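Local coordinates for protein aminotransferase class I and II (Streptococcus suis 89/1591, PDB 3OP7) that probably catalyses pyridoxal-phosphate-dependent transamination, transferring amino groups between amino acids and keto acids as a class I and II aminotransferase, at residues I134-G139 / D343-L348; I160-N165 / A169-T174; I287-I292 / Y300-V305; D321-L326 / L334-R339. All coordinates share one frame; numbering follows the deposited sequence.

Interaction 1: I134-G139 / D343-L348. With SO4 (sulfate ion), chain E; EDO (1,2-ethanediol), chain F.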
loop_
_atom_site.group_PDB
_atom_site.type_symbol
_atom_site.label_atom_id
_atom_site.label_comp_id
_atom_site.label_asym_id
_atom_site.label_seq_id
_atom_site.Cartn_x
_atom_site.Cartn_y
_atom_site.Cartn_z
ATOM N N ILE A 134 28.063 1.822 -6.148
ATOM C CA ILE A 134 28.643 0.536 -5.850
ATOM C C ILE A 134 29.786 0.317 -6.841
ATOM O O ILE A 134 29.745 0.835 -7.977
ATOM C CB ILE A 134 27.633 -0.628 -5.870
ATOM C CG1 ILE A 134 27.060 -0.840 -7.272
ATOM C CG2 ILE A 134 26.468 -0.376 -4.813
ATOM C CD1 ILE A 134 25.900 -1.881 -7.318
ATOM N N GLU A 135 30.802 -0.425 -6.384
ATOM C CA GLU A 135 32.001 -0.669 -7.142
ATOM C C GLU A 135 32.310 -2.165 -7.294
ATOM O O GLU A 135 32.668 -2.875 -6.339
ATOM C CB GLU A 135 33.197 0.077 -6.518
ATOM C CG GLU A 135 33.132 1.592 -6.844
ATOM C CD GLU A 135 34.036 2.471 -5.984
ATOM O OE1 GLU A 135 34.957 1.933 -5.348
ATOM O OE2 GLU A 135 33.772 3.699 -5.918
ATOM N N GLU A 136 32.196 -2.611 -8.538
ATOM C CA GLU A 136 32.327 -4.009 -8.831
ATOM C C GLU A 136 33.719 -4.445 -8.412
ATOM O O GLU A 136 33.882 -5.563 -7.951
ATOM C CB GLU A 136 32.132 -4.281 -10.313
ATOM C CG GLU A 136 32.201 -5.779 -10.652
ATOM C CD GLU A 136 32.558 -6.006 -12.080
ATOM O OE1 GLU A 136 33.619 -5.488 -12.461
ATOM O OE2 GLU A 136 31.776 -6.661 -12.812
ATOM N N GLU A 137 34.698 -3.543 -8.532
ATOM C CA GLU A 137 36.099 -3.870 -8.188
ATOM C C GLU A 137 36.265 -4.089 -6.692
ATOM O O GLU A 137 37.267 -4.675 -6.277
ATOM C CB GLU A 137 37.101 -2.779 -8.657
ATOM N N ASN A 138 35.312 -3.581 -5.896
ATOM C CA ASN A 138 35.328 -3.729 -4.448
ATOM C C ASN A 138 34.145 -4.573 -3.932
ATOM O O ASN A 138 33.526 -4.226 -2.924
ATOM C CB ASN A 138 35.337 -2.334 -3.818
ATOM C CG ASN A 138 36.631 -1.563 -4.123
ATOM O OD1 ASN A 138 36.601 -0.405 -4.571
ATOM N ND2 ASN A 138 37.767 -2.213 -3.888
ATOM N N GLY A 139 33.855 -5.689 -4.603
ATOM C CA GLY A 139 32.818 -6.606 -4.128
ATOM C C GLY A 139 31.418 -6.020 -4.163
ATOM O O GLY A 139 30.522 -6.419 -3.386
ATOM N N ASP A 343 24.657 -1.554 -17.697
ATOM C CA ASP A 343 24.553 -2.440 -18.850
ATOM C C ASP A 343 25.809 -3.355 -18.859
ATOM O O ASP A 343 26.795 -3.070 -18.191
ATOM C CB ASP A 343 24.415 -1.594 -20.135
ATOM C CG ASP A 343 23.682 -2.323 -21.273
ATOM O OD1 ASP A 343 23.564 -3.568 -21.225
ATOM O OD2 ASP A 343 23.256 -1.645 -22.246
ATOM N N GLY A 344 25.757 -4.454 -19.597
ATOM C CA GLY A 344 26.810 -5.458 -19.568
ATOM C C GLY A 344 26.554 -6.580 -18.580
ATOM O O GLY A 344 27.350 -7.531 -18.532
ATOM N N TYR A 345 25.431 -6.489 -17.840
ATOM C CA TYR A 345 25.058 -7.443 -16.810
ATOM C C TYR A 345 23.579 -7.799 -16.929
ATOM O O TYR A 345 22.767 -7.017 -17.463
ATOM C CB TYR A 345 25.261 -6.828 -15.407
ATOM C CG TYR A 345 26.662 -6.409 -15.077
ATOM C CD1 TYR A 345 27.151 -5.187 -15.504
ATOM C CD2 TYR A 345 27.503 -7.225 -14.327
ATOM C CE1 TYR A 345 28.454 -4.791 -15.196
ATOM C CE2 TYR A 345 28.825 -6.847 -14.048
ATOM C CZ TYR A 345 29.281 -5.622 -14.472
ATOM O OH TYR A 345 30.582 -5.186 -14.203
ATOM N N VAL A 346 23.199 -8.917 -16.317
ATOM C CA VAL A 346 21.786 -9.300 -16.196
ATOM C C VAL A 346 21.502 -9.678 -14.737
ATOM O O VAL A 346 22.387 -10.214 -14.086
ATOM C CB VAL A 346 21.476 -10.494 -17.134
ATOM C CG1 VAL A 346 21.669 -10.093 -18.594
ATOM C CG2 VAL A 346 22.368 -11.713 -16.811
ATOM N N ARG A 347 20.313 -9.358 -14.213
ATOM C CA ARG A 347 19.884 -9.866 -12.903
ATOM C C ARG A 347 19.254 -11.265 -13.110
ATOM O O ARG A 347 18.348 -11.425 -13.938
ATOM C CB ARG A 347 18.909 -8.955 -12.213
ATOM C CG ARG A 347 18.775 -9.338 -10.749
ATOM C CD ARG A 347 17.775 -8.515 -10.092
ATOM N NE ARG A 347 16.440 -8.910 -10.529
ATOM C CZ ARG A 347 15.321 -8.341 -10.093
ATOM N NH1 ARG A 347 15.359 -7.292 -9.248
ATOM N NH2 ARG A 347 14.157 -8.806 -10.540
ATOM N N LEU A 348 19.800 -12.250 -12.395
ATOM C CA LEU A 348 19.391 -13.656 -12.461
ATOM C C LEU A 348 18.897 -14.126 -11.068
ATOM O O LEU A 348 19.665 -14.106 -10.103
ATOM C CB LEU A 348 20.588 -14.473 -12.906
ATOM C CG LEU A 348 20.267 -15.902 -13.355
ATOM C CD1 LEU A 348 21.362 -16.352 -14.323
ATOM C CD2 LEU A 348 20.084 -16.888 -12.197
HETATM S S SO4 E . 33.216 -0.228 -10.946
HETATM O O1 SO4 E . 31.896 -0.878 -10.700
HETATM O O2 SO4 E . 33.169 1.191 -10.598
HETATM O O3 SO4 E . 34.327 -0.849 -10.192
HETATM O O4 SO4 E . 33.502 -0.359 -12.383
HETATM C C1 EDO F . 30.071 -9.332 0.503
HETATM O O1 EDO F . 28.868 -9.648 -0.233
HETATM C C2 EDO F . 30.784 -8.104 -0.076
HETATM O O2 EDO F . 31.102 -8.288 -1.471
#
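Only 2.4 Å separates OH of Tyr345 from OE2 of Glu136, a very short hydrogen bond and the one point where 134-139 meets 343-348; the nearest CA atoms, those of the same pair, stand 11.3 Å apart. Two long side chains therefore span the gap. Glu136 sends its CG anti to the backbone N (chi1 -177°) and runs extended, which carries its carboxylate to the phenol. OE2 arrives at the edge of the Tyr345 ring, close to its plane, while the carboxylate itself is turned 72° from that plane. The ring lies nearly parallel to Phe310 and meets Trp140 edge-to-face, which would limit its movement. A sulfate, probably from the crystallisation liquor, accepts hydrogen bonds from Glu136 N (to O1, 2.8 Å) and Glu137 N (to O3, 3.2 Å) at the 3-10 turn after strand 128-135. The 2.4 Å is doubtful as a length; what remains is a phenol O-H given to a partly exposed carboxylate, whose OE1 has a long, weak ion pair with Lys312.

Interaction 2: I160-N165 / A169-T174. With EDO (1,2-ethanediol), chain F; EDO (1,2-ethanediol), chain K.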
loop_
_atom_site.group_PDB
_atom_site.type_symbol
_atom_site.label_atom_id
_atom_site.label_comp_id
_atom_site.label_asym_id
_atom_site.label_seq_id
_atom_site.Cartn_x
_atom_site.Cartn_y
_atom_site.Cartn_z
ATOM N N ILE A 160 20.325 2.555 2.166
ATOM C CA ILE A 160 21.013 1.365 1.729
ATOM C C ILE A 160 20.050 0.183 1.620
ATOM O O ILE A 160 18.943 0.217 2.147
ATOM C CB ILE A 160 22.151 0.997 2.700
ATOM C CG1 ILE A 160 21.622 0.585 4.088
ATOM C CG2 ILE A 160 23.201 2.145 2.802
ATOM C CD1 ILE A 160 22.795 0.028 5.016
ATOM N N ASN A 161 20.496 -0.878 0.954
ATOM C CA ASN A 161 19.725 -2.083 0.740
ATOM C C ASN A 161 20.764 -3.177 1.054
ATOM O O ASN A 161 21.794 -3.304 0.391
ATOM C CB ASN A 161 19.234 -2.060 -0.709
ATOM C CG ASN A 161 18.336 -3.223 -1.117
ATOM O OD1 ASN A 161 18.204 -3.471 -2.339
ATOM N ND2 ASN A 161 17.675 -3.890 -0.164
ATOM N N ASN A 162 20.509 -3.941 2.106
ATOM C CA ASN A 162 21.502 -4.846 2.666
ATOM C C ASN A 162 20.834 -6.197 2.997
ATOM O O ASN A 162 20.095 -6.289 3.983
ATOM C CB ASN A 162 22.118 -4.251 3.934
ATOM C CG ASN A 162 23.538 -4.776 4.201
ATOM O OD1 ASN A 162 24.317 -5.074 3.245
ATOM N ND2 ASN A 162 23.877 -4.947 5.482
ATOM N N ALA A 163 21.088 -7.260 2.217
ATOM C CA ALA A 163 21.897 -7.245 0.975
ATOM C C ALA A 163 21.295 -6.473 -0.161
ATOM O O ALA A 163 20.093 -6.227 -0.157
ATOM C CB ALA A 163 22.152 -8.696 0.528
ATOM N N ASN A 164 22.089 -6.136 -1.185
ATOM C CA ASN A 164 21.607 -5.208 -2.221
ATOM C C ASN A 164 20.906 -5.923 -3.379
ATOM O O ASN A 164 21.294 -6.995 -3.751
ATOM C CB ASN A 164 22.786 -4.404 -2.799
ATOM C CG ASN A 164 22.313 -3.159 -3.585
ATOM O OD1 ASN A 164 21.187 -2.656 -3.404
ATOM N ND2 ASN A 164 23.166 -2.662 -4.456
ATOM N N ASN A 165 19.877 -5.305 -3.942
ATOM C CA ASN A 165 19.238 -5.725 -5.198
ATOM C C ASN A 165 19.774 -4.759 -6.257
ATOM O O ASN A 165 19.420 -3.565 -6.222
ATOM C CB ASN A 165 17.708 -5.593 -5.035
ATOM C CG ASN A 165 16.925 -6.078 -6.239
ATOM O OD1 ASN A 165 17.399 -6.075 -7.341
ATOM N ND2 ASN A 165 15.661 -6.439 -6.008
ATOM N N ALA A 169 25.221 -8.470 -2.755
ATOM C CA ALA A 169 26.392 -8.205 -1.898
ATOM C C ALA A 169 25.942 -7.584 -0.570
ATOM O O ALA A 169 24.943 -6.879 -0.530
ATOM C CB ALA A 169 27.374 -7.230 -2.602
ATOM N N VAL A 170 26.689 -7.829 0.502
ATOM C CA VAL A 170 26.263 -7.406 1.823
ATOM C C VAL A 170 27.380 -6.593 2.525
ATOM O O VAL A 170 28.554 -6.837 2.333
ATOM C CB VAL A 170 25.792 -8.677 2.616
ATOM C CG1 VAL A 170 27.014 -9.425 3.190
ATOM C CG2 VAL A 170 24.770 -8.386 3.641
HETATM N N MSE A 171 26.966 -5.575 3.266
HETATM C CA MSE A 171 27.851 -4.879 4.199
HETATM C C MSE A 171 27.840 -5.576 5.529
HETATM O O MSE A 171 26.807 -5.651 6.187
HETATM C CB MSE A 171 27.384 -3.446 4.429
HETATM C CG MSE A 171 27.338 -2.589 3.186
HETATM SE SE MSE A 171 26.238 -0.979 3.428
HETATM C CE MSE A 171 26.686 -0.122 1.748
ATOM N N ASP A 172 28.990 -5.997 5.981
ATOM C CA ASP A 172 29.055 -6.658 7.276
ATOM C C ASP A 172 29.122 -5.639 8.428
ATOM O O ASP A 172 29.091 -4.413 8.222
ATOM C CB ASP A 172 30.190 -7.687 7.311
ATOM C CG ASP A 172 31.573 -7.080 7.226
ATOM O OD1 ASP A 172 31.761 -5.855 7.320
ATOM O OD2 ASP A 172 32.506 -7.868 7.080
ATOM N N ARG A 173 29.217 -6.149 9.641
ATOM C CA ARG A 173 29.268 -5.306 10.828
ATOM C C ARG A 173 30.391 -4.279 10.781
ATOM O O ARG A 173 30.166 -3.143 11.096
ATOM C CB ARG A 173 29.457 -6.156 12.095
ATOM C CG ARG A 173 29.635 -5.333 13.389
ATOM C CD ARG A 173 29.767 -6.240 14.614
ATOM N NE ARG A 173 28.499 -6.906 14.931
ATOM C CZ ARG A 173 27.512 -6.383 15.659
ATOM N NH1 ARG A 173 27.567 -5.155 16.144
ATOM N NH2 ARG A 173 26.454 -7.111 15.905
ATOM N N THR A 174 31.598 -4.698 10.436
ATOM C CA THR A 174 32.750 -3.770 10.419
ATOM C C THR A 174 32.465 -2.578 9.470
ATOM O O THR A 174 32.720 -1.419 9.809
ATOM C CB THR A 174 34.015 -4.482 9.995
ATOM O OG1 THR A 174 34.267 -5.557 10.916
ATOM C CG2 THR A 174 35.243 -3.535 10.006
HETATM C C1 EDO F . 30.071 -9.332 0.503
HETATM O O1 EDO F . 28.868 -9.648 -0.233
HETATM C C2 EDO F . 30.784 -8.104 -0.076
HETATM O O2 EDO F . 31.102 -8.288 -1.471
HETATM C C1 EDO K . 22.982 -8.414 17.152
HETATM O O1 EDO K . 23.640 -7.269 17.722
HETATM C C2 EDO K . 23.557 -8.714 15.768
HETATM O O2 EDO K . 22.602 -9.264 14.840
#
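The backbones come closest at Ala163 and Val170, whose CA atoms are 4.5 Å apart, beside a cis peptide between Asn162 and Ala163, and Asn164 N donates to Ala169 O at 3.0 Å. The other two hydrogen bonds across the contact both come from one amide, that of Asn162. Its CG stands anti to the backbone N (chi1 -154°), which brings the group alongside the main chain of Met171, a selenomethionine here. Asn162 OD1 accepts from Met171 N at 2.7 Å with a nearly straight N-H (167°), the donor lying in the carbonyl plane on a lone pair. In return Asn162 ND2 donates an N-H to Met171 O at 3.1 Å, again on a lone pair and in the plane of the amide. Both ends of the amide are thus used on one residue, which fixes its rotation and satisfies OD1 and ND2 of the buried Asn162. Val170 CG2 packs across the same amide, 3.4 Å from Asn162 OD1, and also touches Ala163 CB. On the strand, Ile160 CD1 meets SE of Met171 at 3.9 Å, the two side chains crossing at a slant. The contact lies within the beta-alpha-beta unit of strand 157-161, helix 173-184 and strand 189-193: it closes the loop leading to the helix, where Asp172 is the N-cap; Leu176 of that helix packs on Ile160, Asn162 and Met171, and Trp132 of strand 128-135 on Ile160 and Met171.

Interaction 3: I287-I292 / Y300-V305; sequences ILDQWI and YIRPAV
Leu288 starts the contact from helix 270-294 by laying CD2 3.8 Å from CE2 of Tyr300. One residue on, Asp289 divides its carboxylate between two partners. Asp289 OD1 accepts from OH of Tyr300 at 2.6 Å, lying at the edge of the ring but approached from above the carboxylate plane, the two planes being 68° apart. Asp289 OD2 takes NE of Arg302 in a salt bridge of 2.9 Å, almost straight at 175° and on the syn side, with carboxylate and guanidinium nearly coplanar; a water donates to OD2 and accepts from Arg302 NH2. After the helix the chain forms strand 298-300, outermost in this chain's four-stranded antiparallel sheet, and Tyr300 and Arg302 follow at its end and in the loop before strand 309-313. A turn further along, Ile292 sets CD1 over the centre of the Tyr300 ring, a CH-pi contact 3.8 Å from the centroid. With CG between its backbone N and carbonyl carbon (chi1 81°), Tyr300 stands its ring between Ile292 and CA of Arg302, which is offset toward the rim of the opposite face.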
loop_
_atom_site.group_PDB
_atom_site.type_symbol
_atom_site.label_atom_id
_atom_site.label_comp_id
_atom_site.label_asym_id
_atom_site.label_seq_id
_atom_site.Cartn_x
_atom_site.Cartn_y
_atom_site.Cartn_z
ATOM N N ILE A 287 24.604 -24.881 -8.136
ATOM C CA ILE A 287 24.321 -25.118 -9.552
ATOM C C ILE A 287 24.743 -23.904 -10.394
ATOM O O ILE A 287 25.413 -24.060 -11.444
ATOM C CB ILE A 287 22.825 -25.443 -9.749
ATOM C CG1 ILE A 287 22.525 -26.843 -9.216
ATOM C CG2 ILE A 287 22.414 -25.359 -11.213
ATOM C CD1 ILE A 287 21.044 -27.118 -9.137
ATOM N N LEU A 288 24.362 -22.712 -9.929
ATOM C CA LEU A 288 24.749 -21.455 -10.557
ATOM C C LEU A 288 26.270 -21.287 -10.601
ATOM O O LEU A 288 26.816 -20.930 -11.667
ATOM C CB LEU A 288 24.119 -20.263 -9.830
ATOM C CG LEU A 288 24.309 -18.888 -10.469
ATOM C CD1 LEU A 288 23.733 -18.868 -11.897
ATOM C CD2 LEU A 288 23.667 -17.844 -9.551
ATOM N N ASP A 289 26.942 -21.549 -9.472
ATOM C CA ASP A 289 28.424 -21.458 -9.392
ATOM C C ASP A 289 29.138 -22.324 -10.392
ATOM O O ASP A 289 30.063 -21.860 -11.051
ATOM C CB ASP A 289 28.943 -21.793 -7.983
ATOM C CG ASP A 289 28.733 -20.637 -6.975
ATOM O OD1 ASP A 289 28.749 -19.447 -7.382
ATOM O OD2 ASP A 289 28.542 -20.931 -5.773
ATOM N N GLN A 290 28.723 -23.589 -10.461
ATOM C CA GLN A 290 29.272 -24.569 -11.421
ATOM C C GLN A 290 29.095 -24.066 -12.862
ATOM O O GLN A 290 30.044 -24.077 -13.665
ATOM C CB GLN A 290 28.546 -25.912 -11.220
ATOM C CG GLN A 290 29.137 -27.120 -11.995
ATOM C CD GLN A 290 28.234 -28.353 -11.921
ATOM O OE1 GLN A 290 27.019 -28.253 -11.654
ATOM N NE2 GLN A 290 28.810 -29.513 -12.163
ATOM N N TRP A 291 27.876 -23.632 -13.178
ATOM C CA TRP A 291 27.543 -23.066 -14.491
ATOM C C TRP A 291 28.392 -21.828 -14.857
ATOM O O TRP A 291 28.945 -21.737 -15.958
ATOM C CB TRP A 291 26.061 -22.713 -14.534
ATOM C CG TRP A 291 25.614 -22.340 -15.888
ATOM C CD1 TRP A 291 25.320 -23.187 -16.915
ATOM C CD2 TRP A 291 25.462 -21.017 -16.393
ATOM N NE1 TRP A 291 24.951 -22.466 -18.024
ATOM C CE2 TRP A 291 25.044 -21.130 -17.735
ATOM C CE3 TRP A 291 25.610 -19.749 -15.833
ATOM C CZ2 TRP A 291 24.774 -20.014 -18.533
ATOM C CZ3 TRP A 291 25.330 -18.630 -16.618
ATOM C CH2 TRP A 291 24.929 -18.779 -17.963
ATOM N N ILE A 292 28.502 -20.879 -13.927
ATOM C CA ILE A 292 29.331 -19.689 -14.138
ATOM C C ILE A 292 30.778 -20.082 -14.472
ATOM O O ILE A 292 31.376 -19.530 -15.399
ATOM C CB ILE A 292 29.364 -18.746 -12.908
ATOM C CG1 ILE A 292 27.976 -18.183 -12.581
ATOM C CG2 ILE A 292 30.352 -17.604 -13.157
ATOM C CD1 ILE A 292 27.685 -16.794 -13.108
ATOM N N TYR A 300 30.834 -13.556 -12.432
ATOM C CA TYR A 300 30.156 -12.679 -11.451
ATOM C C TYR A 300 30.875 -12.577 -10.108
ATOM O O TYR A 300 31.853 -13.317 -9.860
ATOM C CB TYR A 300 28.695 -13.101 -11.292
ATOM C CG TYR A 300 28.336 -14.266 -10.382
ATOM C CD1 TYR A 300 29.248 -15.263 -10.035
ATOM C CD2 TYR A 300 27.038 -14.439 -9.981
ATOM C CE1 TYR A 300 28.853 -16.367 -9.240
ATOM C CE2 TYR A 300 26.646 -15.522 -9.183
ATOM C CZ TYR A 300 27.548 -16.476 -8.815
ATOM O OH TYR A 300 27.155 -17.552 -8.039
ATOM N N ILE A 301 30.376 -11.644 -9.277
ATOM C CA ILE A 301 30.720 -11.595 -7.850
ATOM C C ILE A 301 29.612 -12.332 -7.121
ATOM O O ILE A 301 28.469 -11.829 -7.032
ATOM C CB ILE A 301 30.829 -10.167 -7.286
ATOM C CG1 ILE A 301 31.853 -9.331 -8.091
ATOM C CG2 ILE A 301 31.255 -10.235 -5.823
ATOM C CD1 ILE A 301 33.239 -9.775 -7.892
ATOM N N ARG A 302 29.954 -13.536 -6.653
ATOM C CA ARG A 302 28.989 -14.414 -5.977
ATOM C C ARG A 302 28.261 -13.681 -4.857
ATOM O O ARG A 302 28.911 -13.130 -3.974
ATOM C CB ARG A 302 29.730 -15.643 -5.414
ATOM C CG ARG A 302 28.862 -16.731 -4.796
ATOM C CD ARG A 302 29.752 -17.751 -4.138
ATOM N NE ARG A 302 29.075 -18.954 -3.662
ATOM C CZ ARG A 302 28.695 -19.204 -2.405
ATOM N NH1 ARG A 302 28.839 -18.313 -1.442
ATOM N NH2 ARG A 302 28.136 -20.379 -2.110
ATOM N N PRO A 303 26.917 -13.698 -4.885
ATOM C CA PRO A 303 26.101 -13.020 -3.861
ATOM C C PRO A 303 26.322 -13.643 -2.487
ATOM O O PRO A 303 26.794 -14.767 -2.385
ATOM C CB PRO A 303 24.688 -13.244 -4.345
ATOM C CG PRO A 303 24.754 -14.520 -5.120
ATOM C CD PRO A 303 26.063 -14.447 -5.826
ATOM N N ALA A 304 25.968 -12.924 -1.439
ATOM C CA ALA A 304 26.194 -13.415 -0.091
ATOM C C ALA A 304 25.050 -14.399 0.312
ATOM O O ALA A 304 24.432 -14.219 1.342
ATOM C CB ALA A 304 26.249 -12.205 0.895
ATOM N N VAL A 305 24.858 -15.465 -0.481
ATOM C CA VAL A 305 23.836 -16.501 -0.234
ATOM C C VAL A 305 22.491 -15.811 0.044
ATOM O O VAL A 305 21.852 -16.007 1.081
ATOM C CB VAL A 305 24.261 -17.515 0.879
ATOM C CG1 VAL A 305 23.441 -18.806 0.771
ATOM C CG2 VAL A 305 25.790 -17.869 0.814
HETATM O O HOH W 1 28.063 -22.827 -4.021
#

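Interaction 4: D321-L326 / L334-R339; sequences DFCLQL and LVPGNR
Cys323 SG packs against two residues of the segment 334-339 at once, 3.8 Å from CB of Pro336 and 3.9 Å from CB of Leu334. With SG anti to the carbonyl carbon (chi1 -70°), the thiol is directed from helix 319-330 toward strand 335-336 and the residue before it. Three residues on, Leu326 meets the same leucine from the helix: its CD2 lies 3.6 Å from CD1 of Leu334, the one side chain set aslant the other. No direct hydrogen bond joins the segments, but a water spans them, donating to Cys323 O at 2.7 Å and accepting from Leu334 N at 3.2 Å. The packing lays the helix on edge strand 335-336 of the four-stranded antiparallel sheet 298-300, 309-313, 345-348, 335-336. Next outward come Val346, on the neighbouring strand, which touches both Cys323 and Leu334, and Trp12 of helix 8-16, which packs on Pro336 and gives its NE1 to Leu334 O. Leu326 is backed on the helix 354-368 side by Leu364 and Phe367. Beyond Pro336, Arg339 pairs with Glu11 and Glu320.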
loop_
_atom_site.group_PDB
_atom_site.type_symbol
_atom_site.label_atom_id
_atom_site.label_comp_id
_atom_site.label_asym_id
_atom_site.label_seq_id
_atom_site.Cartn_x
_atom_site.Cartn_y
_atom_site.Cartn_z
ATOM N N ASP A 321 18.615 -5.679 -25.541
ATOM C CA ASP A 321 18.471 -6.406 -26.791
ATOM C C ASP A 321 18.809 -7.912 -26.586
ATOM O O ASP A 321 18.116 -8.803 -27.115
ATOM C CB ASP A 321 19.406 -5.833 -27.863
ATOM C CG ASP A 321 19.070 -4.380 -28.285
ATOM O OD1 ASP A 321 18.056 -3.795 -27.869
ATOM O OD2 ASP A 321 19.850 -3.831 -29.096
ATOM N N PHE A 322 19.873 -8.190 -25.828
ATOM C CA PHE A 322 20.304 -9.568 -25.563
ATOM C C PHE A 322 19.187 -10.343 -24.874
ATOM O O PHE A 322 18.841 -11.457 -25.262
ATOM C CB PHE A 322 21.525 -9.535 -24.664
ATOM C CG PHE A 322 22.069 -10.882 -24.287
ATOM C CD1 PHE A 322 21.591 -11.556 -23.172
ATOM C CD2 PHE A 322 23.114 -11.434 -24.993
ATOM C CE1 PHE A 322 22.125 -12.778 -22.798
ATOM C CE2 PHE A 322 23.656 -12.666 -24.629
ATOM C CZ PHE A 322 23.167 -13.332 -23.538
ATOM N N CYS A 323 18.637 -9.755 -23.826
ATOM C CA CYS A 323 17.558 -10.409 -23.102
ATOM C C CYS A 323 16.248 -10.544 -23.899
ATOM O O CYS A 323 15.526 -11.527 -23.722
ATOM C CB CYS A 323 17.282 -9.688 -21.787
ATOM S SG CYS A 323 18.620 -9.909 -20.551
ATOM N N LEU A 324 15.929 -9.556 -24.741
ATOM C CA LEU A 324 14.755 -9.644 -25.627
ATOM C C LEU A 324 14.921 -10.804 -26.608
ATOM O O LEU A 324 13.996 -11.583 -26.842
ATOM C CB LEU A 324 14.547 -8.343 -26.417
ATOM C CG LEU A 324 14.035 -7.089 -25.675
ATOM C CD1 LEU A 324 14.295 -5.830 -26.552
ATOM C CD2 LEU A 324 12.560 -7.236 -25.311
ATOM N N GLN A 325 16.108 -10.901 -27.188
ATOM C CA GLN A 325 16.410 -11.985 -28.119
ATOM C C GLN A 325 16.400 -13.349 -27.451
ATOM O O GLN A 325 15.849 -14.291 -28.003
ATOM C CB GLN A 325 17.762 -11.763 -28.763
ATOM C CG GLN A 325 17.782 -10.645 -29.757
ATOM C CD GLN A 325 19.114 -10.577 -30.505
ATOM O OE1 GLN A 325 19.565 -9.493 -30.896
ATOM N NE2 GLN A 325 19.757 -11.732 -30.682
ATOM N N LEU A 326 17.020 -13.456 -26.280
ATOM C CA LEU A 326 16.998 -14.702 -25.499
ATOM C C LEU A 326 15.557 -15.123 -25.178
ATOM O O LEU A 326 15.178 -16.304 -25.299
ATOM C CB LEU A 326 17.777 -14.516 -24.198
ATOM C CG LEU A 326 17.701 -15.646 -23.173
ATOM C CD1 LEU A 326 18.483 -16.874 -23.670
ATOM C CD2 LEU A 326 18.164 -15.144 -21.814
ATOM N N LEU A 334 15.238 -12.973 -18.085
ATOM C CA LEU A 334 16.164 -12.353 -17.152
ATOM C C LEU A 334 15.725 -10.897 -17.053
ATOM O O LEU A 334 14.808 -10.476 -17.797
ATOM C CB LEU A 334 17.594 -12.410 -17.739
ATOM C CG LEU A 334 18.254 -13.795 -17.831
ATOM C CD1 LEU A 334 19.483 -13.752 -18.735
ATOM C CD2 LEU A 334 18.649 -14.234 -16.444
ATOM N N VAL A 335 16.373 -10.119 -16.186
ATOM C CA VAL A 335 16.195 -8.653 -16.189
ATOM C C VAL A 335 17.510 -8.029 -16.653
ATOM O O VAL A 335 18.548 -8.263 -16.037
ATOM C CB VAL A 335 15.757 -8.083 -14.858
ATOM C CG1 VAL A 335 15.502 -6.524 -15.005
ATOM C CG2 VAL A 335 14.482 -8.817 -14.377
ATOM N N PRO A 336 17.477 -7.271 -17.761
ATOM C CA PRO A 336 18.756 -6.760 -18.265
ATOM C C PRO A 336 19.306 -5.624 -17.425
ATOM O O PRO A 336 18.522 -4.866 -16.806
ATOM C CB PRO A 336 18.410 -6.243 -19.668
ATOM C CG PRO A 336 16.977 -5.881 -19.601
ATOM C CD PRO A 336 16.356 -6.877 -18.631
ATOM N N GLY A 337 20.639 -5.502 -17.432
ATOM C CA GLY A 337 21.348 -4.625 -16.518
ATOM C C GLY A 337 21.094 -3.137 -16.680
ATOM O O GLY A 337 21.225 -2.400 -15.713
ATOM N N ASN A 338 20.746 -2.704 -17.888
ATOM C CA ASN A 338 20.391 -1.301 -18.133
ATOM C C ASN A 338 19.196 -0.850 -17.310
ATOM O O ASN A 338 19.035 0.343 -17.072
ATOM C CB ASN A 338 20.109 -1.064 -19.620
ATOM C CG ASN A 338 18.933 -1.885 -20.102
ATOM O OD1 ASN A 338 18.960 -3.100 -19.980
ATOM N ND2 ASN A 338 17.897 -1.232 -20.618
ATOM N N ARG A 339 18.352 -1.783 -16.867
ATOM C CA ARG A 339 17.230 -1.439 -15.980
ATOM C C ARG A 339 17.702 -1.046 -14.564
ATOM O O ARG A 339 16.889 -0.522 -13.765
ATOM C CB ARG A 339 16.212 -2.583 -15.902
ATOM C CG ARG A 339 15.580 -2.994 -17.244
ATOM C CD ARG A 339 14.807 -1.842 -17.849
ATOM N NE ARG A 339 14.184 -2.072 -19.154
ATOM C CZ ARG A 339 12.906 -1.847 -19.439
ATOM N NH1 ARG A 339 12.050 -1.431 -18.488
ATOM N NH2 ARG A 339 12.479 -2.016 -20.678
HETATM O O HOH W 2 15.352 -12.577 -21.215
#

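How the interactions relate
Strand 345-348 is the meeting place of interactions 1 and 4: Arg347 N lies 2.8 Å from Val335 O, a probable backbone hydrogen bond between neighbouring strands, and Val346 CG1 is 3.6 Å from Cys323 SG. Interaction 3 joins interaction 1 through packing of Leu288 on Leu348 and of Ile301 on Gly139, and interaction 2 where Val170 CG1 lies 3.7 Å from Ala304 CB. Segment 160-165 of interaction 2 reaches the cofactor through Asn165, whose ND2 hydrogen-bonds O3 of the lysine-bound pyridoxal phosphate at position 222; Asn165 OD1 lies 3.0 Å from Arg347 NH1. One ethanediol links Gly139 O of interaction 1 with Val170 N of interaction 2. Interactions 2 and 4, with centres about 25 Å apart, do not touch.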